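Local atomic coordinates of 'Carboxyl esterase 2 (Tuber melanosporum Mel28, PDB entry 5MIF), a protein that probably hydrolyses carboxylic esters, as a fungal carboxyl esterase of the alpha/beta hydrolase fold that resembles archaeal enzymes. Residues A[73-78]-A[131-136]; A[91-96]-A[143-148]; A[111-116]-A[184-189]. All coordinates share one frame; numbering follows the deposited sequence.

Interaction 1: residues A[73-78]-A[131-136]; sequences TEFTTK and LITNLI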
ATOM      1  N   THR A  73       3.870  23.043  -2.715  1.00 71.23           N
ATOM      2  CA  THR A  73       5.111  22.589  -3.338  1.00 62.99           C
ATOM      3  C   THR A  73       5.302  23.314  -4.661  1.00 59.23           C
ATOM      4  O   THR A  73       4.433  23.283  -5.532  1.00 64.41           O
ATOM      5  CB  THR A  73       5.119  21.067  -3.581  1.00 56.03           C
ATOM      6  OG1 THR A  73       4.924  20.384  -2.336  1.00 61.45           O
ATOM      7  CG2 THR A  73       6.446  20.626  -4.185  1.00 50.59           C
ATOM      8  N   GLU A  74       6.429  23.997  -4.795  1.00 56.02           N
ATOM      9  CA  GLU A  74       6.759  24.683  -6.031  1.00 50.88           C
ATOM     10  C   GLU A  74       7.739  23.902  -6.875  1.00 48.57           C
ATOM     11  O   GLU A  74       8.547  23.137  -6.357  1.00 49.61           O
ATOM     12  CB  GLU A  74       7.334  26.075  -5.743  1.00 54.66           C
ATOM     13  CG  GLU A  74       6.385  27.034  -5.039  1.00 60.22           C
ATOM     14  CD  GLU A  74       7.067  28.333  -4.630  1.00 63.95           C
ATOM     15  OE1 GLU A  74       8.263  28.501  -4.942  1.00 64.09           O
ATOM     16  OE2 GLU A  74       6.390  29.213  -4.060  1.00 70.63           O
ATOM     17  N   PHE A  75       7.659  24.110  -8.187  1.00 47.28           N
ATOM     18  CA  PHE A  75       8.586  23.495  -9.125  1.00 43.80           C
ATOM     19  C   PHE A  75       8.764  24.382 -10.351  1.00 39.23           C
ATOM     20  O   PHE A  75       7.889  25.176 -10.681  1.00 38.58           O
ATOM     21  CB  PHE A  75       8.105  22.085  -9.519  1.00 39.53           C
ATOM     22  CG  PHE A  75       6.649  22.017  -9.908  1.00 42.96           C
ATOM     23  CD1 PHE A  75       6.238  22.323 -11.201  1.00 43.85           C
ATOM     24  CD2 PHE A  75       5.696  21.609  -8.988  1.00 41.57           C
ATOM     25  CE1 PHE A  75       4.887  22.243 -11.560  1.00 45.50           C
ATOM     26  CE2 PHE A  75       4.349  21.522  -9.339  1.00 47.08           C
ATOM     27  CZ  PHE A  75       3.943  21.837 -10.626  1.00 42.84           C
ATOM     28  N   THR A  76       9.897  24.243 -11.029  1.00 42.10           N
ATOM     29  CA  THR A  76      10.099  24.946 -12.286  1.00 41.39           C
ATOM     30  C   THR A  76       9.537  24.120 -13.443  1.00 44.09           C
ATOM     31  O   THR A  76       9.418  22.895 -13.344  1.00 43.63           O
ATOM     32  CB  THR A  76      11.578  25.236 -12.553  1.00 36.67           C
ATOM     33  OG1 THR A  76      12.309  24.008 -12.565  1.00 41.55           O
ATOM     34  CG2 THR A  76      12.150  26.185 -11.493  1.00 41.40           C
ATOM     35  N   THR A  77       9.216  24.804 -14.537  1.00 42.33           N
ATOM     36  CA  THR A  77       8.674  24.186 -15.748  1.00 38.57           C
ATOM     37  C   THR A  77       9.520  24.542 -16.966  1.00 44.86           C
ATOM     38  O   THR A  77       9.735  25.726 -17.248  1.00 42.02           O
ATOM     39  CB  THR A  77       7.234  24.648 -16.043  1.00 39.07           C
ATOM     40  OG1 THR A  77       6.364  24.279 -14.973  1.00 39.42           O
ATOM     41  CG2 THR A  77       6.728  24.026 -17.342  1.00 43.20           C
ATOM     42  N   LYS A  78       9.999  23.536 -17.687  1.00 41.49           N
ATOM     43  CA  LYS A  78      10.605  23.802 -18.982  1.00 43.83           C
ATOM     44  C   LYS A  78       9.750  23.126 -20.061  1.00 45.60           C
ATOM     45  O   LYS A  78       9.540  21.908 -20.044  1.00 45.73           O
ATOM     46  CB  LYS A  78      12.059  23.322 -19.032  1.00 45.72           C
ATOM     47  CG  LYS A  78      12.756  23.667 -20.342  1.00 50.01           C
ATOM     48  CD  LYS A  78      14.263  23.487 -20.264  1.00 60.89           C
ATOM     49  CE  LYS A  78      14.948  24.166 -21.453  1.00 65.29           C
ATOM     50  NZ  LYS A  78      16.431  24.282 -21.302  1.00 72.63           N
ATOM     51  N   LEU A 131      -1.484  15.452  -9.227  1.00 39.77           N
ATOM     52  CA  LEU A 131      -0.652  14.267  -9.108  1.00 39.55           C
ATOM     53  C   LEU A 131       0.828  14.612  -9.312  1.00 39.14           C
ATOM     54  O   LEU A 131       1.684  14.120  -8.581  1.00 38.35           O
ATOM     55  CB  LEU A 131      -1.099  13.188 -10.103  1.00 38.34           C
ATOM     56  CG  LEU A 131      -0.241  11.917 -10.068  1.00 41.29           C
ATOM     57  CD1 LEU A 131      -0.084  11.384  -8.621  1.00 36.42           C
ATOM     58  CD2 LEU A 131      -0.816  10.854 -10.986  1.00 42.08           C
ATOM     59  N   ILE A 132       1.132  15.452 -10.296  1.00 36.36           N
ATOM     60  CA  ILE A 132       2.507  15.852 -10.541  1.00 37.12           C
ATOM     61  C   ILE A 132       3.116  16.536  -9.312  1.00 39.53           C
ATOM     62  O   ILE A 132       4.264  16.269  -8.935  1.00 39.14           O
ATOM     63  CB  ILE A 132       2.613  16.783 -11.750  1.00 41.55           C
ATOM     64  CG1 ILE A 132       2.241  16.038 -13.028  1.00 42.85           C
ATOM     65  CG2 ILE A 132       4.023  17.312 -11.897  1.00 37.44           C
ATOM     66  CD1 ILE A 132       2.042  16.969 -14.200  1.00 44.39           C
ATOM     67  N   THR A 133       2.339  17.416  -8.690  1.00 38.13           N
ATOM     68  CA  THR A 133       2.777  18.121  -7.484  1.00 43.06           C
ATOM     69  C   THR A 133       3.077  17.154  -6.335  1.00 38.27           C
ATOM     70  O   THR A 133       4.120  17.246  -5.691  1.00 40.41           O
ATOM     71  CB  THR A 133       1.711  19.119  -7.009  1.00 43.19           C
ATOM     72  OG1 THR A 133       1.392  20.023  -8.073  1.00 40.29           O
ATOM     73  CG2 THR A 133       2.208  19.884  -5.787  1.00 46.39           C
ATOM     74  N   ASN A 134       2.152  16.228  -6.101  1.00 36.24           N
ATOM     75  CA  ASN A 134       2.321  15.181  -5.106  1.00 40.78           C
ATOM     76  C   ASN A 134       3.598  14.366  -5.360  1.00 42.15           C
ATOM     77  O   ASN A 134       4.371  14.121  -4.439  1.00 43.05           O
ATOM     78  CB  ASN A 134       1.088  14.264  -5.086  1.00 42.56           C
ATOM     79  CG  ASN A 134      -0.066  14.859  -4.305  1.00 52.82           C
ATOM     80  OD1 ASN A 134       0.149  15.665  -3.398  1.00 61.29           O
ATOM     81  ND2 ASN A 134      -1.299  14.481  -4.657  1.00 48.05           N
ATOM     82  N   LEU A 135       3.800  13.938  -6.603  1.00 40.13           N
ATOM     83  CA  LEU A 135       4.984  13.182  -6.994  1.00 38.26           C
ATOM     84  C   LEU A 135       6.243  13.980  -6.713  1.00 41.89           C
ATOM     85  O   LEU A 135       7.228  13.457  -6.188  1.00 41.61           O
ATOM     86  CB  LEU A 135       4.926  12.820  -8.477  1.00 37.78           C
ATOM     87  CG  LEU A 135       4.019  11.646  -8.842  1.00 38.69           C
ATOM     88  CD1 LEU A 135       4.134  11.379 -10.334  1.00 38.20           C
ATOM     89  CD2 LEU A 135       4.386  10.401  -8.023  1.00 36.99           C
ATOM     90  N   ILE A 136       6.227  15.249  -7.095  1.00 40.89           N
ATOM     91  CA  ILE A 136       7.393  16.082  -6.871  1.00 38.72           C
ATOM     92  C   ILE A 136       7.622  16.302  -5.376  1.00 42.04           C
ATOM     93  O   ILE A 136       8.761  16.226  -4.913  1.00 41.62           O
ATOM     94  CB  ILE A 136       7.275  17.423  -7.588  1.00 42.60           C
ATOM     95  CG1 ILE A 136       7.431  17.196  -9.095  1.00 39.64           C
ATOM     96  CG2 ILE A 136       8.348  18.402  -7.091  1.00 42.21           C
ATOM     97  CD1 ILE A 136       7.302  18.440  -9.899  1.00 41.07           C
TER

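Interaction 2: residues A[91-96]-A[143-148]; sequences TAYLYK and VFFVDY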
ATOM      1  N   THR A  91       5.465  16.941 -27.489  1.00 39.05           N
ATOM      2  CA  THR A  91       5.484  17.964 -26.470  1.00 43.85           C
ATOM      3  C   THR A  91       5.798  17.324 -25.117  1.00 42.55           C
ATOM      4  O   THR A  91       5.202  16.321 -24.741  1.00 40.35           O
ATOM      5  CB  THR A  91       4.130  18.717 -26.420  1.00 42.34           C
ATOM      6  OG1 THR A  91       3.922  19.384 -27.670  1.00 46.39           O
ATOM      7  CG2 THR A  91       4.149  19.770 -25.329  1.00 42.52           C
ATOM      8  N   ALA A  92       6.759  17.891 -24.401  1.00 43.17           N
ATOM      9  CA  ALA A  92       7.086  17.389 -23.072  1.00 42.34           C
ATOM     10  C   ALA A  92       7.301  18.552 -22.104  1.00 44.60           C
ATOM     11  O   ALA A  92       7.794  19.617 -22.492  1.00 41.53           O
ATOM     12  CB  ALA A  92       8.329  16.489 -23.132  1.00 31.82           C
ATOM     13  N   TYR A  93       6.907  18.351 -20.851  1.00 39.92           N
ATOM     14  CA  TYR A  93       7.174  19.327 -19.814  1.00 41.80           C
ATOM     15  C   TYR A  93       8.162  18.741 -18.796  1.00 43.16           C
ATOM     16  O   TYR A  93       7.900  17.692 -18.216  1.00 40.53           O
ATOM     17  CB  TYR A  93       5.882  19.750 -19.115  1.00 41.17           C
ATOM     18  CG  TYR A  93       4.842  20.374 -20.033  1.00 45.45           C
ATOM     19  CD1 TYR A  93       3.968  19.579 -20.772  1.00 46.29           C
ATOM     20  CD2 TYR A  93       4.762  21.754 -20.190  1.00 46.67           C
ATOM     21  CE1 TYR A  93       3.018  20.150 -21.630  1.00 48.96           C
ATOM     22  CE2 TYR A  93       3.822  22.334 -21.037  1.00 49.09           C
ATOM     23  CZ  TYR A  93       2.957  21.530 -21.758  1.00 52.07           C
ATOM     24  OH  TYR A  93       2.031  22.113 -22.595  1.00 55.51           O
ATOM     25  N   LEU A  94       9.283  19.417 -18.556  1.00 42.84           N
ATOM     26  CA  LEU A  94      10.195  18.968 -17.506  1.00 41.92           C
ATOM     27  C   LEU A  94       9.944  19.774 -16.237  1.00 42.19           C
ATOM     28  O   LEU A  94      10.183  20.977 -16.203  1.00 43.04           O
ATOM     29  CB  LEU A  94      11.655  19.105 -17.934  1.00 40.23           C
ATOM     30  CG  LEU A  94      12.711  18.624 -16.919  1.00 41.52           C
ATOM     31  CD1 LEU A  94      12.593  17.115 -16.693  1.00 41.45           C
ATOM     32  CD2 LEU A  94      14.120  18.989 -17.363  1.00 43.08           C
ATOM     33  N   TYR A  95       9.451  19.108 -15.200  1.00 38.77           N
ATOM     34  CA  TYR A  95       9.212  19.767 -13.924  1.00 39.95           C
ATOM     35  C   TYR A  95      10.299  19.404 -12.920  1.00 44.52           C
ATOM     36  O   TYR A  95      10.579  18.222 -12.719  1.00 44.89           O
ATOM     37  CB  TYR A  95       7.855  19.390 -13.359  1.00 36.58           C
ATOM     38  CG  TYR A  95       6.674  19.653 -14.266  1.00 40.85           C
ATOM     39  CD1 TYR A  95       6.267  20.956 -14.575  1.00 38.50           C
ATOM     40  CD2 TYR A  95       5.922  18.596 -14.759  1.00 37.36           C
ATOM     41  CE1 TYR A  95       5.144  21.180 -15.382  1.00 39.06           C
ATOM     42  CE2 TYR A  95       4.822  18.803 -15.558  1.00 40.45           C
ATOM     43  CZ  TYR A  95       4.431  20.086 -15.869  1.00 44.46           C
ATOM     44  OH  TYR A  95       3.317  20.236 -16.663  1.00 42.44           O
ATOM     45  N   LYS A  96      10.917  20.418 -12.313  1.00 42.59           N
ATOM     46  CA  LYS A  96      11.979  20.214 -11.316  1.00 46.35           C
ATOM     47  C   LYS A  96      11.677  20.887  -9.985  1.00 42.02           C
ATOM     48  O   LYS A  96      11.250  22.033  -9.960  1.00 46.96           O
ATOM     49  CB  LYS A  96      13.319  20.742 -11.833  1.00 41.49           C
ATOM     50  CG  LYS A  96      13.778  20.150 -13.137  1.00 44.92           C
ATOM     51  CD  LYS A  96      15.240  20.471 -13.387  1.00 49.78           C
ATOM     52  CE  LYS A  96      15.357  21.827 -14.056  1.00 50.34           C
ATOM     53  NZ  LYS A  96      16.762  22.269 -14.167  1.00 56.90           N
ATOM     54  N   VAL A 143      10.062  15.548 -12.836  1.00 42.73           N
ATOM     55  CA  VAL A 143       9.034  14.814 -13.576  1.00 36.89           C
ATOM     56  C   VAL A 143       9.080  15.236 -15.051  1.00 41.96           C
ATOM     57  O   VAL A 143       8.990  16.425 -15.379  1.00 38.26           O
ATOM     58  CB  VAL A 143       7.623  15.067 -13.014  1.00 37.86           C
ATOM     59  CG1 VAL A 143       6.559  14.482 -13.956  1.00 35.68           C
ATOM     60  CG2 VAL A 143       7.486  14.472 -11.614  1.00 39.72           C
ATOM     61  N   PHE A 144       9.260  14.243 -15.918  1.00 36.11           N
ATOM     62  CA  PHE A 144       9.286  14.416 -17.363  1.00 36.45           C
ATOM     63  C   PHE A 144       7.921  13.979 -17.856  1.00 38.21           C
ATOM     64  O   PHE A 144       7.658  12.785 -18.040  1.00 37.71           O
ATOM     65  CB  PHE A 144      10.430  13.585 -17.966  1.00 36.73           C
ATOM     66  CG  PHE A 144      10.595  13.711 -19.459  1.00 38.75           C
ATOM     67  CD1 PHE A 144      11.145  14.852 -20.025  1.00 38.25           C
ATOM     68  CD2 PHE A 144      10.275  12.650 -20.288  1.00 35.92           C
ATOM     69  CE1 PHE A 144      11.324  14.949 -21.397  1.00 37.17           C
ATOM     70  CE2 PHE A 144      10.453  12.740 -21.657  1.00 38.65           C
ATOM     71  CZ  PHE A 144      10.973  13.892 -22.215  1.00 36.79           C
ATOM     72  N   PHE A 145       7.031  14.950 -18.014  1.00 35.22           N
ATOM     73  CA  PHE A 145       5.631  14.673 -18.317  1.00 35.21           C
ATOM     74  C   PHE A 145       5.407  14.738 -19.834  1.00 42.06           C
ATOM     75  O   PHE A 145       5.517  15.811 -20.446  1.00 40.76           O
ATOM     76  CB  PHE A 145       4.742  15.678 -17.581  1.00 38.45           C
ATOM     77  CG  PHE A 145       3.272  15.412 -17.703  1.00 36.22           C
ATOM     78  CD1 PHE A 145       2.543  15.940 -18.767  1.00 37.95           C
ATOM     79  CD2 PHE A 145       2.612  14.676 -16.749  1.00 35.82           C
ATOM     80  CE1 PHE A 145       1.175  15.714 -18.880  1.00 37.20           C
ATOM     81  CE2 PHE A 145       1.238  14.437 -16.851  1.00 40.29           C
ATOM     82  CZ  PHE A 145       0.516  14.965 -17.917  1.00 36.12           C
ATOM     83  N   VAL A 146       5.118  13.588 -20.440  1.00 37.85           N
ATOM     84  CA  VAL A 146       4.971  13.516 -21.887  1.00 37.61           C
ATOM     85  C   VAL A 146       3.538  13.837 -22.306  1.00 38.71           C
ATOM     86  O   VAL A 146       2.603  13.127 -21.954  1.00 33.99           O
ATOM     87  CB  VAL A 146       5.362  12.144 -22.420  1.00 39.07           C
ATOM     88  CG1 VAL A 146       5.208  12.126 -23.937  1.00 37.79           C
ATOM     89  CG2 VAL A 146       6.805  11.824 -22.023  1.00 33.06           C
ATOM     90  N   ASP A 147       3.380  14.928 -23.045  1.00 38.16           N
ATOM     91  CA  ASP A 147       2.066  15.372 -23.497  1.00 39.88           C
ATOM     92  C   ASP A 147       1.802  14.841 -24.901  1.00 37.36           C
ATOM     93  O   ASP A 147       1.773  15.593 -25.875  1.00 38.07           O
ATOM     94  CB  ASP A 147       1.998  16.910 -23.442  1.00 41.76           C
ATOM     95  CG  ASP A 147       0.571  17.453 -23.513  1.00 41.35           C
ATOM     96  OD1 ASP A 147      -0.407  16.688 -23.358  1.00 40.30           O
ATOM     97  OD2 ASP A 147       0.435  18.676 -23.700  1.00 51.07           O
ATOM     98  N   TYR A 148       1.641  13.527 -25.001  1.00 34.74           N
ATOM     99  CA  TYR A 148       1.496  12.853 -26.288  1.00 36.65           C
ATOM    100  C   TYR A 148       0.168  13.238 -26.977  1.00 37.74           C
ATOM    101  O   TYR A 148      -0.773  13.712 -26.326  1.00 34.34           O
ATOM    102  CB  TYR A 148       1.579  11.335 -26.089  1.00 35.46           C
ATOM    103  CG  TYR A 148       0.553  10.829 -25.099  1.00 38.40           C
ATOM    104  CD1 TYR A 148      -0.719  10.471 -25.515  1.00 34.73           C
ATOM    105  CD2 TYR A 148       0.853  10.729 -23.740  1.00 40.60           C
ATOM    106  CE1 TYR A 148      -1.665  10.009 -24.618  1.00 36.67           C
ATOM    107  CE2 TYR A 148      -0.095  10.272 -22.826  1.00 35.18           C
ATOM    108  CZ  TYR A 148      -1.348   9.918 -23.270  1.00 35.17           C
ATOM    109  OH  TYR A 148      -2.298   9.463 -22.371  1.00 35.31           O
TER
HETATM  110  O   HOH W   1       3.004  15.938 -28.311  1.00 44.37           O

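Interaction 3: residues A[111-116]-A[184-189]; sequences VIAYFH and MGFGGD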
ATOM      1  N   VAL A 111      14.877  11.530 -12.300  1.00 41.29           N
ATOM      2  CA  VAL A 111      13.768  11.994 -13.130  1.00 41.24           C
ATOM      3  C   VAL A 111      12.742  10.906 -13.371  1.00 39.67           C
ATOM      4  O   VAL A 111      13.078   9.763 -13.672  1.00 39.63           O
ATOM      5  CB  VAL A 111      14.268  12.536 -14.488  1.00 37.64           C
ATOM      6  CG1 VAL A 111      15.109  11.498 -15.211  1.00 38.14           C
ATOM      7  CG2 VAL A 111      13.085  13.002 -15.354  1.00 38.23           C
ATOM      8  N   ILE A 112      11.477  11.266 -13.205  1.00 40.01           N
ATOM      9  CA  ILE A 112      10.395  10.340 -13.489  1.00 34.91           C
ATOM     10  C   ILE A 112       9.744  10.692 -14.833  1.00 39.54           C
ATOM     11  O   ILE A 112       9.128  11.759 -14.964  1.00 34.80           O
ATOM     12  CB  ILE A 112       9.321  10.367 -12.382  1.00 35.62           C
ATOM     13  CG1 ILE A 112       9.949  10.074 -11.008  1.00 36.77           C
ATOM     14  CG2 ILE A 112       8.188   9.397 -12.726  1.00 34.79           C
ATOM     15  CD1 ILE A 112       9.057  10.433  -9.837  1.00 33.57           C
ATOM     16  N   ALA A 113       9.875   9.804 -15.820  1.00 37.36           N
ATOM     17  CA  ALA A 113       9.122   9.958 -17.063  1.00 36.66           C
ATOM     18  C   ALA A 113       7.695   9.537 -16.756  1.00 38.21           C
ATOM     19  O   ALA A 113       7.454   8.384 -16.381  1.00 35.49           O
ATOM     20  CB  ALA A 113       9.711   9.109 -18.185  1.00 33.16           C
ATOM     21  N   TYR A 114       6.748  10.468 -16.869  1.00 35.66           N
ATOM     22  CA  TYR A 114       5.374  10.153 -16.509  1.00 28.61           C
ATOM     23  C   TYR A 114       4.427  10.152 -17.729  1.00 35.39           C
ATOM     24  O   TYR A 114       4.429  11.079 -18.530  1.00 34.10           O
ATOM     25  CB  TYR A 114       4.841  11.114 -15.425  1.00 32.81           C
ATOM     26  CG  TYR A 114       3.587  10.528 -14.804  1.00 37.63           C
ATOM     27  CD1 TYR A 114       3.674   9.610 -13.762  1.00 32.10           C
ATOM     28  CD2 TYR A 114       2.324  10.806 -15.334  1.00 33.66           C
ATOM     29  CE1 TYR A 114       2.552   9.023 -13.229  1.00 33.07           C
ATOM     30  CE2 TYR A 114       1.192  10.225 -14.804  1.00 35.93           C
ATOM     31  CZ  TYR A 114       1.316   9.330 -13.748  1.00 35.00           C
ATOM     32  OH  TYR A 114       0.195   8.743 -13.218  1.00 34.97           O
ATOM     33  N   PHE A 115       3.621   9.096 -17.850  1.00 33.01           N
ATOM     34  CA  PHE A 115       2.683   8.935 -18.950  1.00 33.46           C
ATOM     35  C   PHE A 115       1.261   8.966 -18.399  1.00 36.29           C
ATOM     36  O   PHE A 115       0.839   8.044 -17.707  1.00 35.08           O
ATOM     37  CB  PHE A 115       2.966   7.631 -19.702  1.00 33.45           C
ATOM     38  CG  PHE A 115       4.425   7.410 -19.951  1.00 36.35           C
ATOM     39  CD1 PHE A 115       5.090   8.140 -20.928  1.00 31.97           C
ATOM     40  CD2 PHE A 115       5.149   6.519 -19.167  1.00 35.79           C
ATOM     41  CE1 PHE A 115       6.448   7.967 -21.145  1.00 35.30           C
ATOM     42  CE2 PHE A 115       6.512   6.347 -19.366  1.00 33.27           C
ATOM     43  CZ  PHE A 115       7.162   7.065 -20.361  1.00 34.18           C
ATOM     44  N   HIS A 116       0.536  10.048 -18.678  1.00 35.73           N
ATOM     45  CA  HIS A 116      -0.747  10.297 -18.016  1.00 33.26           C
ATOM     46  C   HIS A 116      -1.863   9.448 -18.591  1.00 33.21           C
ATOM     47  O   HIS A 116      -1.764   8.940 -19.715  1.00 35.45           O
ATOM     48  CB  HIS A 116      -1.111  11.778 -18.118  1.00 36.29           C
ATOM     49  CG  HIS A 116      -1.587  12.200 -19.477  1.00 35.69           C
ATOM     50  ND1 HIS A 116      -2.874  11.965 -19.923  1.00 35.77           N
ATOM     51  CD2 HIS A 116      -0.952  12.854 -20.480  1.00 35.60           C
ATOM     52  CE1 HIS A 116      -3.011  12.466 -21.141  1.00 35.56           C
ATOM     53  NE2 HIS A 116      -1.860  13.008 -21.502  1.00 36.60           N
ATOM     54  N   MET A 184      16.385   6.918 -13.693  1.00 47.76           N
ATOM     55  CA  MET A 184      15.074   7.227 -14.260  1.00 40.33           C
ATOM     56  C   MET A 184      13.978   6.318 -13.733  1.00 42.14           C
ATOM     57  O   MET A 184      14.169   5.110 -13.616  1.00 39.08           O
ATOM     58  CB  MET A 184      15.130   7.118 -15.790  1.00 37.17           C
ATOM     59  CG  MET A 184      13.877   7.617 -16.514  1.00 38.26           C
ATOM     60  SD  MET A 184      13.964   7.382 -18.303  1.00 36.33           S
ATOM     61  CE  MET A 184      15.289   8.501 -18.711  1.00 45.00           C
ATOM     62  N   GLY A 185      12.818   6.902 -13.446  1.00 34.86           N
ATOM     63  CA  GLY A 185      11.642   6.112 -13.177  1.00 35.34           C
ATOM     64  C   GLY A 185      10.628   6.264 -14.300  1.00 40.33           C
ATOM     65  O   GLY A 185      10.662   7.248 -15.061  1.00 38.67           O
ATOM     66  N   PHE A 186       9.760   5.263 -14.425  1.00 36.13           N
ATOM     67  CA  PHE A 186       8.542   5.341 -15.228  1.00 36.83           C
ATOM     68  C   PHE A 186       7.342   5.366 -14.299  1.00 37.38           C
ATOM     69  O   PHE A 186       7.281   4.595 -13.338  1.00 37.27           O
ATOM     70  CB  PHE A 186       8.380   4.136 -16.167  1.00 35.05           C
ATOM     71  CG  PHE A 186       9.200   4.193 -17.417  1.00 34.98           C
ATOM     72  CD1 PHE A 186      10.098   5.214 -17.650  1.00 34.89           C
ATOM     73  CD2 PHE A 186       9.052   3.203 -18.379  1.00 35.79           C
ATOM     74  CE1 PHE A 186      10.851   5.231 -18.822  1.00 32.02           C
ATOM     75  CE2 PHE A 186       9.792   3.215 -19.539  1.00 32.12           C
ATOM     76  CZ  PHE A 186      10.691   4.241 -19.766  1.00 35.61           C
ATOM     77  N   GLY A 187       6.370   6.215 -14.603  1.00 34.22           N
ATOM     78  CA  GLY A 187       5.084   6.160 -13.936  1.00 34.23           C
ATOM     79  C   GLY A 187       3.972   6.308 -14.972  1.00 35.85           C
ATOM     80  O   GLY A 187       4.153   6.975 -15.994  1.00 36.96           O
ATOM     81  N   GLY A 188       2.831   5.677 -14.726  1.00 34.37           N
ATOM     82  CA  GLY A 188       1.681   5.843 -15.595  1.00 36.82           C
ATOM     83  C   GLY A 188       0.426   5.302 -14.943  1.00 36.19           C
ATOM     84  O   GLY A 188       0.481   4.304 -14.222  1.00 36.29           O
ATOM     85  N   ASP A 189      -0.701   5.961 -15.198  1.00 30.73           N
ATOM     86  CA  ASP A 189      -1.982   5.575 -14.615  1.00 33.32           C
ATOM     87  C   ASP A 189      -2.975   5.220 -15.718  1.00 38.59           C
ATOM     88  O   ASP A 189      -3.065   5.921 -16.736  1.00 37.56           O
ATOM     89  CB  ASP A 189      -2.545   6.700 -13.737  1.00 32.69           C
ATOM     90  CG  ASP A 189      -2.897   7.942 -14.543  1.00 37.44           C
ATOM     91  OD1 ASP A 189      -1.967   8.607 -15.044  1.00 35.43           O
ATOM     92  OD2 ASP A 189      -4.099   8.248 -14.674  1.00 38.37           O
TER

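Interaction 1: residues A[73-78]-A[131-136]
Phe75 and Ile136 form the tight part of this contact, where the first residues of an edge strand meet one flank of helix 129-139. The methyl CD1 of Ile136 comes to 3.6 Å from CG of Phe75 and is almost as near to CB and CD2 of that phenylalanine, so it sits at the root of the ring, by the CB-CG bond. The two side chains cross at about a right angle. With chi1 48°, CG of Phe75 stands between its own backbone N and carbonyl carbon, and the CE2 side of the ring is turned to Thr133. OG1 of Thr133 lies in the ring plane at the edge, 3.5 Å from CE2 of Phe75. The hydroxyl does not depend on the ring for a polar partner, because it is hydrogen-bonded to the carbonyl O of Arg129 one turn earlier in the same helix.

The packing is looser around Thr73, in the loop that leads into the strand. CB of Thr73 rests 3.8 Å from the methyl CG2 of Thr133, and CG2 of Thr73 reaches CG2 of Ile136 only at 4.1 Å. Thr73, Phe75 and Thr133 are all partly exposed, whereas Ile136 is buried. Glu74 and Thr76 point away from the helix on the solvent side. The ring of Tyr95, on the neighbouring strand 90-97, meets that of Phe75, and Ile132 and Ile136 both touch it.

The two segments bury 256 Å² in all, and the contact joins the outermost strand 75-82 to a helix packed on the sheet. Methyl groups and a ring do the touching, and the one hydroxyl at the ring edge already serves its own helix; cohesion across the contact is therefore essentially van der Waals.

Interaction 2: residues A[91-96]-A[143-148]
Tyr93 and Phe145 face each other as a hydrogen-bonded pair of two antiparallel strands, joined by Tyr93 N to Phe145 O and Phe145 N to Tyr93 O, both 2.9 Å. Tyr95 and Val143 form the next such pair with shorter bonds: Tyr95 N to Val143 O is 2.7 Å and nearly straight at the hydrogen (175°). Toward the other end, a water accepts from Thr91 N and donates to Asp147 O, linking the strands beside the bond from Asp147 N to Thr91 O.

Side chains alternate between the two faces. On one, Tyr95 and Phe145 lie side by side and point the same way, with CE2 of Tyr95 3.7 Å from CB of Phe145. Tyr93 runs alongside Asp147 in the same manner. OD2 of Asp147 lies in the plane of the Tyr93 ring, 3.6 Å from CE1 at its edge, while carboxylate and ring planes are turned 43° apart. On the other face CE1 of Phe144 touches CB of Ala92 at 3.8 Å, and its ring edge meets CD1 of Leu94 more loosely.

Farther out, Ile132 and Ile136 of helix 129-139 pack on the face of Tyr95, Val143 and Phe145, and Pro125 touches Tyr93, Tyr95 and Asp147. Ala166 and Leu170 of helix 158-173 lie against Phe144 on the opposite face. The sheet is thus sandwiched between helices, as in the alpha/beta hydrolase fold. The ring-edge hydrogens of Tyr93, weakly positive, would offer the carboxylate of Asp147 a mild electrostatic attraction beside the backbone ladder that holds the strands together.

Interaction 3: residues A[111-116]-A[184-189]
Tyr114 has CG anti to its backbone N, and Asp189 has CG between its backbone N and carbonyl carbon (chi1 65°); across the two parallel strands their ends meet. OH of Tyr114 donates to OD1 of Asp189 at 2.8 Å, approaching from above the carboxylate plane. The side chains cross at about a right angle, although ring and carboxylate planes are only 17° apart. The tyrosine ring lies over glycine backbone, with Gly187 O 3.5 Å above one face near the rim; CD1 and CE1 of Tyr114 are each 3.5 Å from the carbonyl carbon of Gly187.

On the opposite side of the sheet Phe115 turns its edge to the face of Phe186 in a T-shaped pair, planes at 88° and centroids 5.4 Å apart. Backbone bonds such as Gly185 N to Val111 O (2.9 Å) and Gly187 N to Ala113 O (3.0 Å) tie the strands.

Tyr128 OH binds the other oxygen, OD2, of Asp189. Gly188 and Ser190 fit a GxSxG nucleophile elbow, with Ser190 the probable nucleophile. Two tyrosine hydroxyls, one on each carboxylate oxygen, would fix the rotation of the buried Asp189 beside that turn.

How the interactions relate
All three contacts belong to one mixed sheet and its helices. Interactions 1 and 2 have centres about 11 Å apart, interactions 2 and 3 about 9 Å, and interactions 1 and 3 about 13 Å. Across the sheet the strands run 75-82, 90-97, 142-147, 109-115, 184-189, so the series leads from the outer edge, at interaction 1, to the core, at interaction 3. Along the chain the segments alternate, and strand 109-115, helix 129-139 and strand 142-147 follow in succession. Strand-to-strand bonds join neighbouring contacts, as between Phe144 and Ile112. The antiparallel edge is thus built continuously onto the parallel centre that carries the probable nucleophile elbow.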